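PDB 4CVU: beta-mannosidase from Trichoderma harzianum, which probably hydrolyses terminal beta-linked mannose residues from the non-reducing ends of oligosaccharides, as a fungal member of glycoside hydrolase family 2. Local coordinates for residues A[597-606]-A[668-679]; A[723-731]-A[888-896]. One frame throughout, in Å; residues are numbered along the deposited sequence.

Interaction 1 is a buried contact in what is probably the catalytic barrel domain, where the loop 597-602 and the start of helix 603-609 lie along helix 664-692. Interaction 2 is only partly buried and joins the loop 723-728 and the first turn of helix 729-736 to the C-terminal Ig-fold domain. Aromatic pairs and neutral amide and hydroxyl groups dominate the first; the second relies on a charged guanidinium spread over a histidine and, apart from that stack, on a tryptophan packed against a valine and a tyrosine. They meet directly: Ser599 OG is probably hydrogen-bonded to Lys727 NZ, and Gln676 OE1 to Val728 N. Residues 723-731 are thus held from both sides.

Interaction 1 of 2, residues A[597-606]-A[668-679]. With NAG (2-acetamido-2-deoxy-beta-D-glucopyranose), chain H.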
loop_
_atom_site.group_PDB
_atom_site.type_symbol
_atom_site.label_atom_id
_atom_site.label_comp_id
_atom_site.label_asym_id
_atom_site.label_seq_id
_atom_site.Cartn_x
_atom_site.Cartn_y
_atom_site.Cartn_z
ATOM N N PHE A 597 -14.748 23.282 7.678
ATOM C CA PHE A 597 -13.949 23.407 6.454
ATOM C C PHE A 597 -13.177 22.066 6.418
ATOM O O PHE A 597 -12.836 21.605 7.489
ATOM C CB PHE A 597 -12.958 24.520 6.615
ATOM C CG PHE A 597 -12.461 25.109 5.321
ATOM C CD1 PHE A 597 -11.378 24.613 4.684
ATOM C CD2 PHE A 597 -13.137 26.201 4.747
ATOM C CE1 PHE A 597 -10.930 25.150 3.492
ATOM C CE2 PHE A 597 -12.702 26.753 3.593
ATOM C CZ PHE A 597 -11.604 26.254 2.944
ATOM N N ILE A 598 -12.906 21.430 5.264
ATOM C CA ILE A 598 -12.148 20.129 5.231
ATOM C C ILE A 598 -10.648 20.232 5.384
ATOM O O ILE A 598 -10.079 21.317 5.105
ATOM C CB ILE A 598 -12.481 19.310 3.981
ATOM C CG1 ILE A 598 -11.947 20.014 2.727
ATOM C CG2 ILE A 598 -13.984 19.090 3.866
ATOM C CD1 ILE A 598 -11.884 19.148 1.481
ATOM N N SER A 599 -9.911 19.160 5.760
ATOM C CA SER A 599 -8.503 19.308 5.716
ATOM C C SER A 599 -7.991 17.858 5.453
ATOM O O SER A 599 -8.741 16.910 5.678
ATOM C CB SER A 599 -8.013 19.808 7.078
ATOM O OG SER A 599 -8.166 18.799 8.125
ATOM N N MET A 600 -6.764 17.760 4.956
ATOM C CA MET A 600 -6.136 16.466 4.674
ATOM C C MET A 600 -5.877 15.746 5.945
ATOM O O MET A 600 -5.590 16.362 6.963
ATOM C CB MET A 600 -4.771 16.698 4.029
ATOM C CG MET A 600 -4.660 17.076 2.593
ATOM S SD MET A 600 -5.459 15.945 1.525
ATOM C CE MET A 600 -4.897 16.394 -0.085
ATOM N N PRO A 601 -5.856 14.391 5.912
ATOM C CA PRO A 601 -5.349 13.758 7.093
ATOM C C PRO A 601 -3.810 13.669 7.072
ATOM O O PRO A 601 -3.158 13.927 6.036
ATOM C CB PRO A 601 -5.919 12.329 6.969
ATOM C CG PRO A 601 -6.002 12.072 5.513
ATOM C CD PRO A 601 -6.431 13.425 4.954
ATOM N N SER A 602 -3.230 13.203 8.182
ATOM C CA SER A 602 -1.788 12.999 8.261
ATOM C C SER A 602 -1.310 12.069 7.148
ATOM O O SER A 602 -2.073 11.249 6.646
ATOM C CB SER A 602 -1.443 12.369 9.626
ATOM O OG SER A 602 -1.991 11.066 9.662
ATOM N N ILE A 603 -0.042 12.213 6.763
ATOM C CA ILE A 603 0.549 11.258 5.836
ATOM C C ILE A 603 0.547 9.839 6.434
ATOM O O ILE A 603 0.470 8.859 5.678
ATOM C CB ILE A 603 1.965 11.674 5.350
ATOM C CG1 ILE A 603 2.496 10.668 4.317
ATOM C CG2 ILE A 603 2.957 11.821 6.507
ATOM C CD1 ILE A 603 3.765 11.100 3.620
ATOM N N GLN A 604 0.612 9.702 7.764
ATOM C CA GLN A 604 0.661 8.326 8.352
ATOM C C GLN A 604 -0.717 7.702 8.136
ATOM O O GLN A 604 -0.844 6.503 7.916
ATOM C CB GLN A 604 1.005 8.312 9.847
ATOM C CG GLN A 604 2.414 8.832 10.208
ATOM C CD GLN A 604 2.558 10.347 10.190
ATOM O OE1 GLN A 604 1.610 11.080 10.080
ATOM N NE2 GLN A 604 3.782 10.815 10.336
ATOM N N THR A 605 -1.775 8.541 8.205
ATOM C CA THR A 605 -3.125 8.053 7.953
ATOM C C THR A 605 -3.245 7.669 6.444
ATOM O O THR A 605 -3.546 6.479 6.123
ATOM C CB THR A 605 -4.217 9.026 8.445
ATOM O OG1 THR A 605 -4.338 8.994 9.903
ATOM C CG2 THR A 605 -5.506 8.667 7.854
ATOM N N TRP A 606 -2.901 8.600 5.526
ATOM C CA TRP A 606 -2.882 8.274 4.085
ATOM C C TRP A 606 -2.171 6.951 3.845
ATOM O O TRP A 606 -2.623 6.106 3.050
ATOM C CB TRP A 606 -2.127 9.281 3.304
ATOM C CG TRP A 606 -3.004 10.483 3.000
ATOM C CD1 TRP A 606 -2.833 11.729 3.438
ATOM C CD2 TRP A 606 -4.197 10.467 2.234
ATOM N NE1 TRP A 606 -3.853 12.568 2.938
ATOM C CE2 TRP A 606 -4.699 11.791 2.194
ATOM C CE3 TRP A 606 -4.887 9.472 1.543
ATOM C CZ2 TRP A 606 -5.852 12.115 1.497
ATOM C CZ3 TRP A 606 -6.016 9.793 0.850
ATOM C CH2 TRP A 606 -6.502 11.123 0.827
ATOM N N PHE A 668 4.354 16.487 0.458
ATOM C CA PHE A 668 2.980 16.023 0.660
ATOM C C PHE A 668 2.651 16.109 2.155
ATOM O O PHE A 668 1.634 16.700 2.535
ATOM C CB PHE A 668 2.824 14.590 0.155
ATOM C CG PHE A 668 1.425 14.021 0.337
ATOM C CD1 PHE A 668 0.322 14.703 -0.147
ATOM C CD2 PHE A 668 1.217 12.813 1.006
ATOM C CE1 PHE A 668 -0.948 14.202 0.030
ATOM C CE2 PHE A 668 -0.055 12.299 1.170
ATOM C CZ PHE A 668 -1.148 13.006 0.673
ATOM N N SER A 669 3.475 15.489 3.011
ATOM C CA SER A 669 3.212 15.566 4.422
ATOM C C SER A 669 3.021 17.005 4.923
ATOM O O SER A 669 2.190 17.261 5.810
ATOM C CB SER A 669 4.350 15.060 5.212
ATOM O OG SER A 669 3.933 15.065 6.551
ATOM N N SER A 670 3.867 17.888 4.429
ATOM C CA SER A 670 3.889 19.288 4.871
ATOM C C SER A 670 2.699 20.065 4.348
ATOM O O SER A 670 2.194 20.966 5.048
ATOM C CB SER A 670 5.140 20.003 4.383
ATOM O OG SER A 670 6.197 19.880 5.267
ATOM N N TRP A 671 2.294 19.795 3.112
ATOM C CA TRP A 671 1.043 20.388 2.583
ATOM C C TRP A 671 -0.157 19.858 3.386
ATOM O O TRP A 671 -1.069 20.578 3.681
ATOM C CB TRP A 671 0.868 20.121 1.047
ATOM C CG TRP A 671 1.449 21.189 0.214
ATOM C CD1 TRP A 671 2.740 21.310 -0.226
ATOM C CD2 TRP A 671 0.772 22.375 -0.211
ATOM N NE1 TRP A 671 2.882 22.482 -0.924
ATOM C CE2 TRP A 671 1.700 23.164 -0.902
ATOM C CE3 TRP A 671 -0.530 22.848 -0.048
ATOM C CZ2 TRP A 671 1.367 24.391 -1.464
ATOM C CZ3 TRP A 671 -0.873 24.069 -0.603
ATOM C CH2 TRP A 671 0.068 24.821 -1.312
ATOM N N CYS A 672 -0.189 18.576 3.715
ATOM C CA CYS A 672 -1.279 18.079 4.550
ATOM C C CYS A 672 -1.433 18.843 5.892
ATOM O O CYS A 672 -2.540 19.053 6.360
ATOM C CB CYS A 672 -1.123 16.562 4.823
ATOM S SG CYS A 672 -1.470 15.556 3.357
ATOM N N HIS A 673 -0.313 19.215 6.506
ATOM C CA HIS A 673 -0.281 19.856 7.813
ATOM C C HIS A 673 -0.725 21.316 7.709
ATOM O O HIS A 673 -1.463 21.783 8.567
ATOM C CB HIS A 673 1.126 19.750 8.367
ATOM C CG HIS A 673 1.298 20.325 9.728
ATOM N ND1 HIS A 673 0.607 19.866 10.813
ATOM C CD2 HIS A 673 2.097 21.311 10.186
ATOM C CE1 HIS A 673 0.954 20.549 11.886
ATOM N NE2 HIS A 673 1.868 21.422 11.535
ATOM N N ALA A 674 -0.340 22.014 6.642
ATOM C CA ALA A 674 -0.838 23.413 6.444
ATOM C C ALA A 674 -2.349 23.521 6.324
ATOM O O ALA A 674 -2.943 24.513 6.812
ATOM C CB ALA A 674 -0.153 24.069 5.245
ATOM N N THR A 675 -2.980 22.574 5.606
ATOM C CA THR A 675 -4.447 22.525 5.510
ATOM C C THR A 675 -5.045 22.374 6.887
ATOM O O THR A 675 -6.079 22.983 7.185
ATOM C CB THR A 675 -5.011 21.459 4.534
ATOM O OG1 THR A 675 -4.791 20.117 5.054
ATOM C CG2 THR A 675 -4.391 21.577 3.169
ATOM N N GLN A 676 -4.391 21.585 7.760
ATOM C CA GLN A 676 -4.862 21.409 9.121
ATOM C C GLN A 676 -4.725 22.663 9.972
ATOM O O GLN A 676 -5.498 22.855 10.846
ATOM C CB GLN A 676 -4.086 20.277 9.824
ATOM C CG GLN A 676 -4.466 18.948 9.262
ATOM C CD GLN A 676 -3.915 17.812 10.075
ATOM O OE1 GLN A 676 -3.495 17.981 11.216
ATOM N NE2 GLN A 676 -3.995 16.637 9.519
ATOM N N LEU A 677 -3.707 23.475 9.719
ATOM C CA LEU A 677 -3.491 24.677 10.484
ATOM C C LEU A 677 -4.602 25.656 10.185
ATOM O O LEU A 677 -5.056 26.389 11.090
ATOM C CB LEU A 677 -2.152 25.324 10.142
ATOM C CG LEU A 677 -0.862 24.582 10.540
ATOM C CD1 LEU A 677 0.319 25.413 10.099
ATOM C CD2 LEU A 677 -0.791 24.308 12.044
ATOM N N PHE A 678 -4.991 25.702 8.912
ATOM C CA PHE A 678 -6.040 26.659 8.488
ATOM C C PHE A 678 -7.372 26.240 9.137
ATOM O O PHE A 678 -8.020 27.046 9.753
ATOM C CB PHE A 678 -6.190 26.705 6.968
ATOM C CG PHE A 678 -7.400 27.451 6.546
ATOM C CD1 PHE A 678 -7.367 28.824 6.424
ATOM C CD2 PHE A 678 -8.581 26.796 6.345
ATOM C CE1 PHE A 678 -8.502 29.537 6.095
ATOM C CE2 PHE A 678 -9.724 27.491 6.038
ATOM C CZ PHE A 678 -9.684 28.869 5.899
ATOM N N GLN A 679 -7.702 24.939 9.082
ATOM C CA GLN A 679 -8.931 24.413 9.695
ATOM C C GLN A 679 -8.960 24.681 11.186
ATOM O O GLN A 679 -10.004 25.042 11.698
ATOM C CB GLN A 679 -9.059 22.888 9.472
ATOM C CG GLN A 679 -10.349 22.216 9.955
ATOM C CD GLN A 679 -10.137 20.689 10.084
ATOM O OE1 GLN A 679 -9.038 20.291 10.349
ATOM N NE2 GLN A 679 -11.173 19.892 9.981
HETATM C C1 NAG H . 5.417 20.759 -3.462
HETATM C C2 NAG H . 6.189 20.954 -4.788
HETATM C C3 NAG H . 5.704 22.147 -5.605
HETATM C C4 NAG H . 4.195 22.089 -5.739
HETATM C C5 NAG H . 3.566 22.024 -4.344
HETATM C C6 NAG H . 2.033 21.944 -4.412
HETATM C C7 NAG H . 8.478 20.204 -5.050
HETATM C C8 NAG H . 9.950 20.461 -4.847
HETATM N N2 NAG H . 7.611 21.101 -4.601
HETATM O O3 NAG H . 6.290 22.072 -6.888
HETATM O O4 NAG H . 3.745 23.246 -6.413
HETATM O O5 NAG H . 4.038 20.888 -3.670
HETATM O O6 NAG H . 1.619 20.828 -5.173
HETATM O O7 NAG H . 8.111 19.197 -5.626
HETATM O O HOH W 1 -7.938 23.452 5.213
HETATM O O HOH W 2 1.353 14.785 7.665
#
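Over the centre of the Phe597 ring stands Phe678 CE2, 3.6 Å from Phe597 CD1. The pair is edge-to-face, with planes at 64° and Phe678 supplying the edge. Trp606 is covered on both faces near its rim, by Phe668 CZ, which lies 3.5 Å from Trp606 CD1, and by CG of Pro601 opposite. Phe668 takes Ile603 CD1 at its edge and Cys672 SG on one face; that small, polarisable sulfur also packs against Met600 CB at 3.6 Å.

Between these apolar ends, helix side chains hydrogen-bond to the loop: Thr675 and Gln676 to its backbone, Gln679 to the hydroxyl of Ser599. Thr675 OG1, placed between backbone N and carbonyl carbon (chi1 70°), donates to Cys672 O and accepts from Met600 N at 3.1 Å. Gln676 NE2 reaches Met600 O at 3.0 Å, nearly in its own amide plane, while its OE1 serves Val728. Extended Gln679 receives Ser599 OG on OE1 at 2.8 Å, from above the carbonyl plane, and its NE2 bonds Ala718 O. With an alanine here, Ser599 would probably lose this acceptor and Ala718 O its amide donor. Ser602, itself bonded to Glu721, N-caps helix 603-609 by accepting from Thr605 N.

The loop follows strand 592-595 and lies against the long helix leading to strand 702-705, consistent with the beta/alpha-barrel catalytic domain of family 2 hydrolases.

Interaction 2 of 2, residues A[723-731]-A[888-896]; sequences DGRWKVLPY and WLTHPAGVL
Arg725 lays its guanidinium flat on the ring of His891, the planes only 9° apart and the centres 3.8 Å from each other. The arginine chain runs extended to CD, then bends at chi3, turning its end over the imidazole. There NH1 and NH2 grip one atom, His891 O, at 3.0 and 3.1 Å, with the oxygen in the guanidinium plane. Arginine suits the place because it can stack and donate twice at once. A chi1 of 75° sets the His891 ring between backbone N and carbonyl carbon, where its face meets the guanidinium while ND1 donates to Pro892 O; NE2 shares a water with Trp726 N. Asp723 OD1 accepts from Arg725 N, forming an Asx turn.

With CG anti to the backbone N (chi1 180°), Trp888 carries its wide indole across to the loop and offers a broad face to Val728 CG2, a CH-pi contact 3.8 Å from the six-ring centroid. Tyr731 CD2 comes within 3.6 Å of Trp888 CZ3, and Lys727 O lies at the edge.

Residues 888-896 link strands 884-890 and 895-899, from different sheets of the Ig fold. His673 of helix 664-692 meets Trp888, Phe916 of strand 911-921 packs edge-to-face with His891, and the OH of Tyr731, on helix 729-736, is hydrogen-bonded to Phe899 N.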
loop_
_atom_site.group_PDB
_atom_site.type_symbol
_atom_site.label_atom_id
_atom_site.label_comp_id
_atom_site.label_asym_id
_atom_site.label_seq_id
_atom_site.Cartn_x
_atom_site.Cartn_y
_atom_site.Cartn_z
ATOM N N ASP A 723 -8.198 6.264 12.474
ATOM C CA ASP A 723 -7.598 5.335 13.475
ATOM C C ASP A 723 -7.603 6.016 14.840
ATOM O O ASP A 723 -7.185 5.460 15.834
ATOM C CB ASP A 723 -6.223 4.882 13.048
ATOM C CG ASP A 723 -5.122 5.932 13.214
ATOM O OD1 ASP A 723 -5.334 7.178 13.395
ATOM O OD2 ASP A 723 -3.978 5.458 13.062
ATOM N N GLY A 724 -8.057 7.264 14.840
ATOM C CA GLY A 724 -8.109 8.044 16.053
ATOM C C GLY A 724 -7.115 9.186 16.168
ATOM O O GLY A 724 -7.238 9.969 17.093
ATOM N N ARG A 725 -6.147 9.287 15.234
ATOM C CA ARG A 725 -5.040 10.237 15.335
ATOM C C ARG A 725 -5.654 11.625 15.315
ATOM O O ARG A 725 -6.494 11.866 14.508
ATOM C CB ARG A 725 -4.123 10.161 14.091
ATOM C CG ARG A 725 -2.980 11.192 14.111
ATOM C CD ARG A 725 -2.050 11.130 12.927
ATOM N NE ARG A 725 -1.168 9.968 13.037
ATOM C CZ ARG A 725 0.064 9.953 13.570
ATOM N NH1 ARG A 725 0.631 11.051 14.045
ATOM N NH2 ARG A 725 0.744 8.788 13.633
ATOM N N TRP A 726 -5.163 12.485 16.170
ATOM C CA TRP A 726 -5.540 13.896 16.231
ATOM C C TRP A 726 -4.912 14.725 15.105
ATOM O O TRP A 726 -3.711 14.736 14.923
ATOM C CB TRP A 726 -5.114 14.442 17.569
ATOM C CG TRP A 726 -5.953 13.989 18.699
ATOM C CD1 TRP A 726 -6.540 12.804 18.835
ATOM C CD2 TRP A 726 -6.340 14.761 19.841
ATOM N NE1 TRP A 726 -7.251 12.737 20.012
ATOM C CE2 TRP A 726 -7.140 13.929 20.652
ATOM C CE3 TRP A 726 -6.036 16.043 20.287
ATOM C CZ2 TRP A 726 -7.689 14.356 21.844
ATOM C CZ3 TRP A 726 -6.561 16.461 21.489
ATOM C CH2 TRP A 726 -7.412 15.622 22.243
ATOM N N LYS A 727 -5.749 15.473 14.399
ATOM C CA LYS A 727 -5.312 16.576 13.581
ATOM C C LYS A 727 -4.885 17.698 14.511
ATOM O O LYS A 727 -4.867 17.525 15.731
ATOM C CB LYS A 727 -6.445 17.074 12.663
ATOM C CG LYS A 727 -6.944 16.039 11.659
ATOM C CD LYS A 727 -7.734 16.694 10.525
ATOM C CE LYS A 727 -8.321 15.630 9.591
ATOM N NZ LYS A 727 -9.247 16.103 8.519
ATOM N N VAL A 728 -4.545 18.845 13.916
ATOM C CA VAL A 728 -4.289 20.057 14.652
ATOM C C VAL A 728 -5.581 20.541 15.332
ATOM O O VAL A 728 -5.512 21.022 16.450
ATOM C CB VAL A 728 -3.698 21.181 13.777
ATOM C CG1 VAL A 728 -3.478 22.466 14.559
ATOM C CG2 VAL A 728 -2.370 20.749 13.190
ATOM N N LEU A 729 -6.735 20.371 14.682
ATOM C CA LEU A 729 -8.020 20.890 15.191
ATOM C C LEU A 729 -8.369 20.576 16.665
ATOM O O LEU A 729 -8.690 21.452 17.439
ATOM C CB LEU A 729 -9.174 20.430 14.307
ATOM C CG LEU A 729 -10.589 20.714 14.816
ATOM C CD1 LEU A 729 -10.826 22.213 15.002
ATOM C CD2 LEU A 729 -11.528 20.137 13.780
ATOM N N PRO A 730 -8.335 19.312 17.038
ATOM C CA PRO A 730 -8.745 18.952 18.402
ATOM C C PRO A 730 -7.858 19.519 19.488
ATOM O O PRO A 730 -8.343 19.634 20.612
ATOM C CB PRO A 730 -8.722 17.381 18.381
ATOM C CG PRO A 730 -7.944 17.039 17.179
ATOM C CD PRO A 730 -8.131 18.145 16.181
ATOM N N TYR A 731 -6.568 19.763 19.206
ATOM C CA TYR A 731 -5.657 20.415 20.143
ATOM C C TYR A 731 -6.065 21.846 20.370
ATOM O O TYR A 731 -6.040 22.350 21.512
ATOM C CB TYR A 731 -4.228 20.367 19.627
ATOM C CG TYR A 731 -3.594 18.990 19.728
ATOM C CD1 TYR A 731 -3.248 18.471 20.967
ATOM C CD2 TYR A 731 -3.368 18.217 18.604
ATOM C CE1 TYR A 731 -2.680 17.203 21.062
ATOM C CE2 TYR A 731 -2.787 16.963 18.712
ATOM C CZ TYR A 731 -2.459 16.474 19.962
ATOM O OH TYR A 731 -1.850 15.231 20.075
ATOM N N TRP A 888 4.725 21.656 17.073
ATOM C CA TRP A 888 3.883 20.539 16.727
ATOM C C TRP A 888 4.667 19.276 16.910
ATOM O O TRP A 888 5.656 19.113 16.227
ATOM C CB TRP A 888 3.431 20.643 15.249
ATOM C CG TRP A 888 2.552 19.505 14.813
ATOM C CD1 TRP A 888 2.895 18.470 13.971
ATOM C CD2 TRP A 888 1.210 19.247 15.247
ATOM N NE1 TRP A 888 1.815 17.602 13.824
ATOM C CE2 TRP A 888 0.779 18.049 14.609
ATOM C CE3 TRP A 888 0.318 19.921 16.076
ATOM C CZ2 TRP A 888 -0.473 17.524 14.800
ATOM C CZ3 TRP A 888 -0.945 19.383 16.271
ATOM C CH2 TRP A 888 -1.331 18.205 15.648
ATOM N N LEU A 889 4.175 18.416 17.788
ATOM C CA LEU A 889 4.726 17.089 18.030
ATOM C C LEU A 889 3.946 16.114 17.226
ATOM O O LEU A 889 2.723 16.213 17.162
ATOM C CB LEU A 889 4.586 16.761 19.500
ATOM C CG LEU A 889 5.371 17.704 20.442
ATOM C CD1 LEU A 889 4.699 17.751 21.792
ATOM C CD2 LEU A 889 6.782 17.239 20.586
ATOM N N THR A 890 4.637 15.136 16.629
ATOM C CA THR A 890 4.022 14.172 15.808
ATOM C C THR A 890 4.447 12.845 16.394
ATOM O O THR A 890 5.626 12.614 16.425
ATOM C CB THR A 890 4.549 14.228 14.335
ATOM O OG1 THR A 890 4.312 15.521 13.776
ATOM C CG2 THR A 890 3.834 13.162 13.496
ATOM N N HIS A 891 3.495 12.039 16.881
ATOM C CA HIS A 891 3.779 10.642 17.305
ATOM C C HIS A 891 3.827 9.715 16.085
ATOM O O HIS A 891 3.184 9.978 15.087
ATOM C CB HIS A 891 2.738 10.197 18.345
ATOM C CG HIS A 891 1.386 9.888 17.787
ATOM N ND1 HIS A 891 1.068 8.649 17.277
ATOM C CD2 HIS A 891 0.263 10.634 17.700
ATOM C CE1 HIS A 891 -0.191 8.649 16.885
ATOM N NE2 HIS A 891 -0.696 9.850 17.123
ATOM N N PRO A 892 4.601 8.614 16.160
ATOM C CA PRO A 892 4.731 7.753 15.014
ATOM C C PRO A 892 3.533 6.840 14.814
ATOM O O PRO A 892 2.627 6.788 15.648
ATOM C CB PRO A 892 5.958 6.897 15.368
ATOM C CG PRO A 892 5.876 6.767 16.837
ATOM C CD PRO A 892 5.411 8.142 17.285
ATOM N N ALA A 893 3.579 6.121 13.713
ATOM C CA ALA A 893 2.601 5.109 13.347
ATOM C C ALA A 893 2.323 4.023 14.381
ATOM O O ALA A 893 1.204 3.559 14.493
ATOM C CB ALA A 893 2.989 4.431 12.011
ATOM N N GLY A 894 3.301 3.540 15.103
ATOM C CA GLY A 894 2.971 2.321 15.933
ATOM C C GLY A 894 2.205 2.539 17.252
ATOM O O GLY A 894 2.022 1.593 18.048
ATOM N N VAL A 895 1.698 3.748 17.476
ATOM C CA VAL A 895 1.130 4.092 18.765
ATOM C C VAL A 895 -0.160 4.900 18.594
ATOM O O VAL A 895 -0.287 5.654 17.618
ATOM C CB VAL A 895 2.202 4.864 19.613
ATOM C CG1 VAL A 895 2.436 6.260 19.094
ATOM C CG2 VAL A 895 1.768 4.946 21.046
ATOM N N LEU A 896 -1.132 4.688 19.511
ATOM C CA LEU A 896 -2.368 5.469 19.540
ATOM C C LEU A 896 -2.462 6.323 20.810
ATOM O O LEU A 896 -2.092 5.860 21.871
ATOM C CB LEU A 896 -3.553 4.517 19.434
ATOM C CG LEU A 896 -3.597 3.677 18.144
ATOM C CD1 LEU A 896 -4.657 2.590 18.241
ATOM C CD2 LEU A 896 -3.858 4.589 16.963
HETATM O O HOH W 3 -3.025 11.404 18.054
#